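Local coordinates for replication initiation and membrane attachment protein (PDB 5WTN), which probably takes part in initiating and restarting DNA replication as a tetrameric component of the bacterial primosome, at residues L8-S18 with E52-H63; L45-L53 with L106-A114. All coordinates share one frame; numbering follows the deposited sequence.

Contact 1: residues L8-S18 with E52-H63; sequences LIAVDRYTVQS and ELELLDGQEATH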
# COMPACT_ATOMS: atom_id res chain seq x y z
N LEU A 8 3.03 31.11 -15.13
CA LEU A 8 2.78 29.83 -15.77
C LEU A 8 1.86 29.93 -16.99
O LEU A 8 0.73 30.45 -16.90
CB LEU A 8 2.16 28.89 -14.73
CG LEU A 8 1.75 27.47 -15.11
CD1 LEU A 8 2.99 26.66 -15.26
CD2 LEU A 8 0.85 26.92 -14.03
N ILE A 9 2.31 29.40 -18.12
CA ILE A 9 1.45 29.29 -19.31
C ILE A 9 1.37 27.83 -19.78
O ILE A 9 2.24 27.03 -19.44
CB ILE A 9 1.90 30.21 -20.46
CG1 ILE A 9 3.31 29.84 -20.94
CG2 ILE A 9 1.89 31.65 -20.03
CD1 ILE A 9 3.81 30.71 -22.05
N ALA A 10 0.36 27.49 -20.57
CA ALA A 10 0.09 26.10 -20.92
C ALA A 10 1.23 25.36 -21.60
O ALA A 10 1.33 24.14 -21.50
CB ALA A 10 -1.17 25.98 -21.76
N VAL A 11 2.10 26.08 -22.31
CA VAL A 11 3.15 25.41 -23.06
C VAL A 11 4.41 25.26 -22.24
O VAL A 11 5.41 24.72 -22.74
CB VAL A 11 3.50 26.11 -24.41
CG1 VAL A 11 2.37 25.96 -25.41
CG2 VAL A 11 3.91 27.58 -24.20
N ASP A 12 4.39 25.76 -21.01
CA ASP A 12 5.52 25.58 -20.11
C ASP A 12 5.66 24.09 -19.79
O ASP A 12 4.67 23.34 -19.77
CB ASP A 12 5.35 26.39 -18.83
CG ASP A 12 5.61 27.88 -19.02
OD1 ASP A 12 6.40 28.22 -19.93
OD2 ASP A 12 5.02 28.71 -18.27
N ARG A 13 6.88 23.64 -19.53
CA ARG A 13 7.11 22.21 -19.31
C ARG A 13 7.45 21.87 -17.86
O ARG A 13 8.07 22.66 -17.15
CB ARG A 13 8.22 21.70 -20.23
CG ARG A 13 7.97 21.96 -21.71
CD ARG A 13 8.97 21.23 -22.58
NE ARG A 13 10.31 21.24 -22.00
CZ ARG A 13 11.19 22.22 -22.16
NH1 ARG A 13 10.88 23.28 -22.89
NH2 ARG A 13 12.39 22.14 -21.59
N TYR A 14 7.04 20.68 -17.42
CA TYR A 14 7.38 20.21 -16.08
C TYR A 14 7.96 18.81 -16.06
O TYR A 14 7.90 18.05 -17.04
CB TYR A 14 6.17 20.26 -15.17
CG TYR A 14 5.08 19.27 -15.52
CD1 TYR A 14 4.98 18.05 -14.86
CD2 TYR A 14 4.14 19.57 -16.48
CE1 TYR A 14 3.96 17.14 -15.16
CE2 TYR A 14 3.11 18.67 -16.79
CZ TYR A 14 3.03 17.46 -16.13
OH TYR A 14 2.03 16.57 -16.44
N THR A 15 8.55 18.48 -14.92
CA THR A 15 8.85 17.12 -14.56
C THR A 15 8.42 16.95 -13.11
O THR A 15 8.41 17.92 -12.36
CB THR A 15 10.34 16.81 -14.72
OG1 THR A 15 10.58 15.48 -14.27
CG2 THR A 15 11.19 17.76 -13.88
N VAL A 16 8.03 15.73 -12.73
CA VAL A 16 7.72 15.42 -11.34
C VAL A 16 8.80 14.53 -10.74
O VAL A 16 9.13 13.48 -11.30
CB VAL A 16 6.43 14.64 -11.20
CG1 VAL A 16 6.03 14.53 -9.72
CG2 VAL A 16 5.34 15.26 -12.02
N GLN A 17 9.31 14.92 -9.58
CA GLN A 17 10.33 14.11 -8.90
C GLN A 17 10.12 13.97 -7.39
O GLN A 17 9.37 14.74 -6.76
CB GLN A 17 11.73 14.65 -9.24
CG GLN A 17 12.09 14.37 -10.69
CD GLN A 17 13.34 15.06 -11.17
OE1 GLN A 17 13.29 15.81 -12.15
NE2 GLN A 17 14.47 14.78 -10.53
N SER A 18 10.75 12.96 -6.79
CA SER A 18 10.72 12.85 -5.34
C SER A 18 11.91 12.08 -4.84
O SER A 18 12.33 11.13 -5.49
CB SER A 18 9.44 12.17 -4.87
OG SER A 18 9.18 12.46 -3.51
N GLU A 52 1.59 11.15 -11.48
CA GLU A 52 2.45 11.56 -12.58
C GLU A 52 3.88 11.13 -12.38
O GLU A 52 4.58 10.84 -13.34
CB GLU A 52 2.39 13.07 -12.82
CG GLU A 52 1.37 13.49 -13.88
CD GLU A 52 1.80 13.09 -15.28
OE1 GLU A 52 2.20 13.97 -16.08
OE2 GLU A 52 1.72 11.89 -15.60
N LEU A 53 4.31 11.11 -11.12
CA LEU A 53 5.64 10.64 -10.72
C LEU A 53 5.95 9.28 -11.32
O LEU A 53 7.04 9.07 -11.86
CB LEU A 53 5.68 10.53 -9.19
CG LEU A 53 6.98 10.16 -8.51
CD1 LEU A 53 8.04 11.15 -8.88
CD2 LEU A 53 6.72 10.18 -7.02
N GLU A 54 4.99 8.37 -11.26
CA GLU A 54 5.16 7.03 -11.79
C GLU A 54 4.94 6.95 -13.30
O GLU A 54 5.68 6.28 -14.01
CB GLU A 54 4.23 6.04 -11.08
CG GLU A 54 4.58 5.81 -9.62
CD GLU A 54 4.28 4.40 -9.17
OE1 GLU A 54 4.71 3.44 -9.85
OE2 GLU A 54 3.60 4.23 -8.13
N LEU A 55 3.92 7.65 -13.79
CA LEU A 55 3.57 7.60 -15.20
C LEU A 55 4.59 8.25 -16.13
O LEU A 55 5.11 7.58 -17.02
CB LEU A 55 2.18 8.19 -15.42
CG LEU A 55 1.62 8.16 -16.83
CD1 LEU A 55 1.88 6.82 -17.49
CD2 LEU A 55 0.13 8.47 -16.77
N LEU A 56 4.87 9.55 -15.96
CA LEU A 56 6.01 10.15 -16.63
C LEU A 56 7.16 9.50 -15.94
O LEU A 56 7.21 9.55 -14.71
CB LEU A 56 6.11 11.63 -16.29
CG LEU A 56 5.38 12.69 -17.08
CD1 LEU A 56 5.35 13.94 -16.23
CD2 LEU A 56 6.15 12.94 -18.35
N ASP A 57 8.09 8.87 -16.63
CA ASP A 57 9.16 8.34 -15.79
C ASP A 57 10.36 9.21 -16.05
O ASP A 57 11.11 9.00 -17.01
CB ASP A 57 9.44 6.89 -16.15
CG ASP A 57 10.44 6.23 -15.19
OD1 ASP A 57 10.26 6.36 -13.96
OD2 ASP A 57 11.40 5.60 -15.67
N GLY A 58 10.59 10.16 -15.14
CA GLY A 58 11.61 11.17 -15.34
C GLY A 58 11.44 12.09 -16.54
O GLY A 58 12.30 12.91 -16.80
N GLN A 59 10.33 11.97 -17.26
CA GLN A 59 10.18 12.65 -18.55
C GLN A 59 9.43 13.99 -18.51
O GLN A 59 8.83 14.34 -17.50
CB GLN A 59 9.48 11.72 -19.55
CG GLN A 59 10.37 10.64 -20.14
CD GLN A 59 9.59 9.68 -21.02
OE1 GLN A 59 8.57 9.11 -20.59
NE2 GLN A 59 10.06 9.49 -22.25
N GLU A 60 9.49 14.71 -19.62
CA GLU A 60 8.87 16.02 -19.72
C GLU A 60 7.44 15.95 -20.25
O GLU A 60 7.07 15.01 -20.96
CB GLU A 60 9.71 16.94 -20.62
CG GLU A 60 11.18 17.00 -20.24
CD GLU A 60 11.84 18.30 -20.67
OE1 GLU A 60 11.29 18.97 -21.57
OE2 GLU A 60 12.90 18.64 -20.11
N ALA A 61 6.65 16.95 -19.88
CA ALA A 61 5.27 17.07 -20.30
C ALA A 61 4.94 18.55 -20.31
O ALA A 61 5.66 19.35 -19.72
CB ALA A 61 4.37 16.32 -19.34
N THR A 62 3.88 18.94 -20.99
CA THR A 62 3.46 20.34 -21.00
C THR A 62 2.25 20.39 -20.11
O THR A 62 1.55 19.39 -19.96
CB THR A 62 3.11 20.87 -22.41
OG1 THR A 62 1.89 20.27 -22.89
CG2 THR A 62 4.23 20.57 -23.39
N HIS A 63 2.00 21.54 -19.49
CA HIS A 63 0.88 21.60 -18.56
C HIS A 63 -0.47 21.25 -19.18
O HIS A 63 -1.46 21.08 -18.46
CB HIS A 63 0.84 22.96 -17.86
CG HIS A 63 1.84 23.08 -16.75
ND1 HIS A 63 3.19 23.18 -16.97
CD2 HIS A 63 1.67 23.12 -15.41
CE1 HIS A 63 3.82 23.27 -15.81
NE2 HIS A 63 2.91 23.24 -14.85
O HOH W 1 8.81 13.76 -14.72
O HOH W 2 8.87 11.22 -13.72
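Strands 13-17 and 61-62 pair antiparallel in a small mixed sheet, with Arg13 facing Thr62 and Tyr14 facing Ala61. Tyr14 and Ala61 form the hydrogen-bonded pair, Tyr14 N lying 3.0 Å from Ala61 O. Strand 61-62 leads into His63. Asp12 O accepts from both His63 N and His63 ND1. The bond from His63 ND1 to Asp12 O is 3.2 Å long and nearly straight (175°); it lies in the imidazole plane but comes from above the carbonyl plane. His63 NE2 bonds to Tyr107 OH, so bonds at both nitrogens fix the ring rotation. Leu8 CD1 sits over one face of this ring, 3.6 Å from its centroid. Tyr14 points its edge at the opposite face, a T-shaped pair with the planes at 64°. Tyr14 CG lies between the backbone N and the carbonyl carbon (chi1 68°), which carries the ring across Ala61 CB toward helix 40-55. There Tyr14 OH donates to the anti lone pair of Glu52 OE1 at 2.6 Å, and Arg65 makes a salt bridge to that oxygen too. Leu56 CD1 packs against Tyr14 CE1. On the sheet face that carries Arg13, its NE forms a salt bridge with Glu60 OE1, the two flat groups nearly parallel but not in one plane. Further along, Val16 CG1 meets Leu53 CD1 at 4.0 Å. This strand pairing, with a helix packed behind it, is consistent with a winged-helix domain.

Contact 2: residues L45-L53 with L106-A114; sequences LYMTLWGEL and LYELRPPLA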
# COMPACT_ATOMS: atom_id res chain seq x y z
N LEU A 45 -4.76 17.69 -6.99
CA LEU A 45 -3.53 18.01 -7.68
C LEU A 45 -2.35 17.22 -7.10
O LEU A 45 -1.44 16.82 -7.83
CB LEU A 45 -3.25 19.51 -7.58
CG LEU A 45 -1.92 20.02 -8.16
CD1 LEU A 45 -1.76 19.67 -9.62
CD2 LEU A 45 -1.84 21.50 -7.99
N TYR A 46 -2.37 17.00 -5.79
CA TYR A 46 -1.28 16.31 -5.14
C TYR A 46 -1.33 14.84 -5.55
O TYR A 46 -0.30 14.21 -5.83
CB TYR A 46 -1.37 16.48 -3.63
CG TYR A 46 -0.21 15.87 -2.87
CD1 TYR A 46 0.94 16.60 -2.64
CD2 TYR A 46 -0.27 14.57 -2.38
CE1 TYR A 46 2.02 16.05 -1.96
CE2 TYR A 46 0.81 14.01 -1.69
CZ TYR A 46 1.95 14.76 -1.47
OH TYR A 46 3.03 14.24 -0.79
N MET A 47 -2.54 14.30 -5.60
CA MET A 47 -2.76 12.93 -6.05
C MET A 47 -2.28 12.78 -7.49
O MET A 47 -1.54 11.86 -7.82
CB MET A 47 -4.23 12.55 -5.94
CG MET A 47 -4.75 12.50 -4.51
SD MET A 47 -3.97 11.20 -3.53
CE MET A 47 -2.54 12.08 -2.89
N THR A 48 -2.72 13.70 -8.35
CA THR A 48 -2.29 13.71 -9.73
C THR A 48 -0.76 13.81 -9.86
O THR A 48 -0.14 13.07 -10.64
CB THR A 48 -3.07 14.78 -10.55
OG1 THR A 48 -4.47 14.50 -10.47
CG2 THR A 48 -2.64 14.77 -12.00
N LEU A 49 -0.12 14.69 -9.09
CA LEU A 49 1.34 14.78 -9.14
C LEU A 49 2.05 13.47 -8.75
O LEU A 49 3.01 13.04 -9.38
CB LEU A 49 1.81 15.93 -8.27
CG LEU A 49 1.56 17.28 -8.93
CD1 LEU A 49 2.08 18.42 -8.08
CD2 LEU A 49 2.21 17.27 -10.30
N TRP A 50 1.55 12.83 -7.71
CA TRP A 50 2.02 11.52 -7.23
C TRP A 50 1.84 10.46 -8.31
O TRP A 50 2.76 9.68 -8.56
CB TRP A 50 1.27 11.18 -5.94
CG TRP A 50 1.49 9.82 -5.30
CD1 TRP A 50 2.37 8.84 -5.68
CD2 TRP A 50 0.80 9.30 -4.14
NE1 TRP A 50 2.27 7.76 -4.83
CE2 TRP A 50 1.31 8.01 -3.88
CE3 TRP A 50 -0.20 9.81 -3.29
CZ2 TRP A 50 0.84 7.22 -2.82
CZ3 TRP A 50 -0.65 9.03 -2.24
CH2 TRP A 50 -0.13 7.75 -2.01
N GLY A 51 0.67 10.44 -8.95
CA GLY A 51 0.44 9.55 -10.06
C GLY A 51 1.37 9.86 -11.22
O GLY A 51 1.91 8.95 -11.86
N GLU A 52 1.59 11.15 -11.48
CA GLU A 52 2.45 11.56 -12.58
C GLU A 52 3.88 11.13 -12.38
O GLU A 52 4.58 10.84 -13.34
CB GLU A 52 2.39 13.07 -12.82
CG GLU A 52 1.37 13.49 -13.88
CD GLU A 52 1.80 13.09 -15.28
OE1 GLU A 52 2.20 13.97 -16.08
OE2 GLU A 52 1.72 11.89 -15.60
N LEU A 53 4.31 11.11 -11.12
CA LEU A 53 5.64 10.64 -10.72
C LEU A 53 5.95 9.28 -11.32
O LEU A 53 7.04 9.07 -11.86
CB LEU A 53 5.68 10.53 -9.19
CG LEU A 53 6.98 10.16 -8.51
CD1 LEU A 53 8.04 11.15 -8.88
CD2 LEU A 53 6.72 10.18 -7.02
N LEU A 106 10.50 21.98 -12.28
CA LEU A 106 10.71 20.73 -11.56
C LEU A 106 9.74 20.71 -10.39
O LEU A 106 9.81 21.55 -9.50
CB LEU A 106 12.15 20.66 -11.06
CG LEU A 106 12.83 19.28 -11.03
CD1 LEU A 106 14.32 19.43 -10.78
CD2 LEU A 106 12.17 18.41 -9.98
N TYR A 107 8.82 19.76 -10.40
CA TYR A 107 7.89 19.62 -9.29
C TYR A 107 8.37 18.51 -8.39
O TYR A 107 8.28 17.34 -8.74
CB TYR A 107 6.51 19.27 -9.82
CG TYR A 107 5.84 20.42 -10.51
CD1 TYR A 107 5.98 21.71 -10.02
CD2 TYR A 107 5.11 20.24 -11.66
CE1 TYR A 107 5.38 22.79 -10.65
CE2 TYR A 107 4.50 21.32 -12.30
CZ TYR A 107 4.64 22.60 -11.79
OH TYR A 107 4.05 23.67 -12.42
N GLU A 108 8.87 18.89 -7.23
CA GLU A 108 9.47 17.92 -6.31
C GLU A 108 8.48 17.60 -5.19
O GLU A 108 8.20 18.41 -4.31
CB GLU A 108 10.82 18.46 -5.79
CG GLU A 108 11.36 17.86 -4.50
CD GLU A 108 11.99 16.49 -4.68
OE1 GLU A 108 12.07 16.00 -5.83
OE2 GLU A 108 12.40 15.89 -3.66
N LEU A 109 7.92 16.40 -5.24
CA LEU A 109 6.89 16.03 -4.28
C LEU A 109 7.44 15.73 -2.90
O LEU A 109 8.44 15.02 -2.74
CB LEU A 109 6.12 14.82 -4.77
CG LEU A 109 4.95 15.11 -5.69
CD1 LEU A 109 4.34 13.80 -6.03
CD2 LEU A 109 3.93 15.97 -4.96
N ARG A 110 6.78 16.24 -1.88
CA ARG A 110 7.18 15.95 -0.51
C ARG A 110 6.07 15.18 0.20
O ARG A 110 4.89 15.42 -0.01
CB ARG A 110 7.50 17.25 0.19
CG ARG A 110 8.56 18.08 -0.54
CD ARG A 110 9.09 19.18 0.35
NE ARG A 110 9.41 18.65 1.68
CZ ARG A 110 10.64 18.42 2.13
NH1 ARG A 110 11.70 18.72 1.38
NH2 ARG A 110 10.79 17.90 3.34
N PRO A 111 6.46 14.22 1.04
CA PRO A 111 5.47 13.44 1.82
C PRO A 111 4.91 14.28 2.95
O PRO A 111 5.57 15.22 3.42
CB PRO A 111 6.30 12.29 2.37
CG PRO A 111 7.48 12.21 1.40
CD PRO A 111 7.80 13.61 1.06
N PRO A 112 3.69 13.98 3.39
CA PRO A 112 3.17 14.79 4.49
C PRO A 112 3.94 14.57 5.79
O PRO A 112 4.82 13.71 5.89
CB PRO A 112 1.72 14.32 4.64
CG PRO A 112 1.63 13.05 3.88
CD PRO A 112 2.68 13.06 2.83
N LEU A 113 3.61 15.35 6.79
CA LEU A 113 4.19 15.11 8.10
C LEU A 113 3.66 13.80 8.66
O LEU A 113 2.61 13.29 8.22
CB LEU A 113 3.85 16.25 9.04
CG LEU A 113 4.53 17.59 8.85
CD1 LEU A 113 3.89 18.60 9.81
CD2 LEU A 113 6.02 17.45 9.06
N ALA A 114 4.39 13.22 9.60
CA ALA A 114 3.87 12.06 10.32
C ALA A 114 2.84 12.62 11.27
O ALA A 114 2.98 13.73 11.76
CB ALA A 114 4.96 11.37 11.06
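Tyr46 has CG anti to the backbone N (chi1 -176°), which swings its ring off helix 45-53 toward Leu109 and Arg110. Leu49 has CG anti to the carbonyl carbon (chi1 -75°), which sends CD2 toward Tyr107 CD2, 4.4 Å away; its CB, set by the backbone, faces the Leu109 methyls. Leu109 carries most of the contact, and its two branches part over the helix. CD2 meets the Tyr46 ring obliquely, 3.6 Å from Tyr46 CE1, and also touches Leu49 CB at 3.9 Å. CD1 lies against the helix backbone, 3.4 Å from Trp50 N, and packs on Trp50 CB at 4.0 Å. Leu53 CD2 borders the same methyl more loosely. An alanine here would probably open a gap between strand and helix and leave the Tyr46 ring and Leu49 CB without their packing partner. At the far end of the Tyr46 ring, OH donates to Arg110 O, which lies in the ring plane at the edge. The modelled length of that bond is doubtful at this resolution. Pro112 CD closes in on Tyr46 OH at 3.8 Å. Helix 45-53 and strand 106-109 run nearly at right angles, their axes 9.5 Å apart. Leu22 covers Leu109 and Trp50 from a loop, and Leu30 of helix 24-38 packs on Tyr46. Trp50 makes a cation-pi contact with Arg27 of the second subunit. Strand 104-109 lies between strands 13-17 and 90-95.

The centres of contacts 1 and 2 lie 12 Å apart. Both use helix 40-55 and share Glu52 and Leu53. Their segments alternate along the chain: 8-18, 45-53 with the overlapping 52-63, then 106-114. Strands 13-17 and 104-109 are parallel neighbours in one mixed sheet. A probable hydrogen bond from Leu109 N to Gln17 O, 2.7 Å long, joins them directly. Contact 1 thus ties the sheet to the end of the helix, and contact 2 sets the preceding helical turns against the next strand. Together they join the sheet and helix 40-55 in the N-terminal part of the chain. Each also touches the third subunit, so this region borders the tetramer interface.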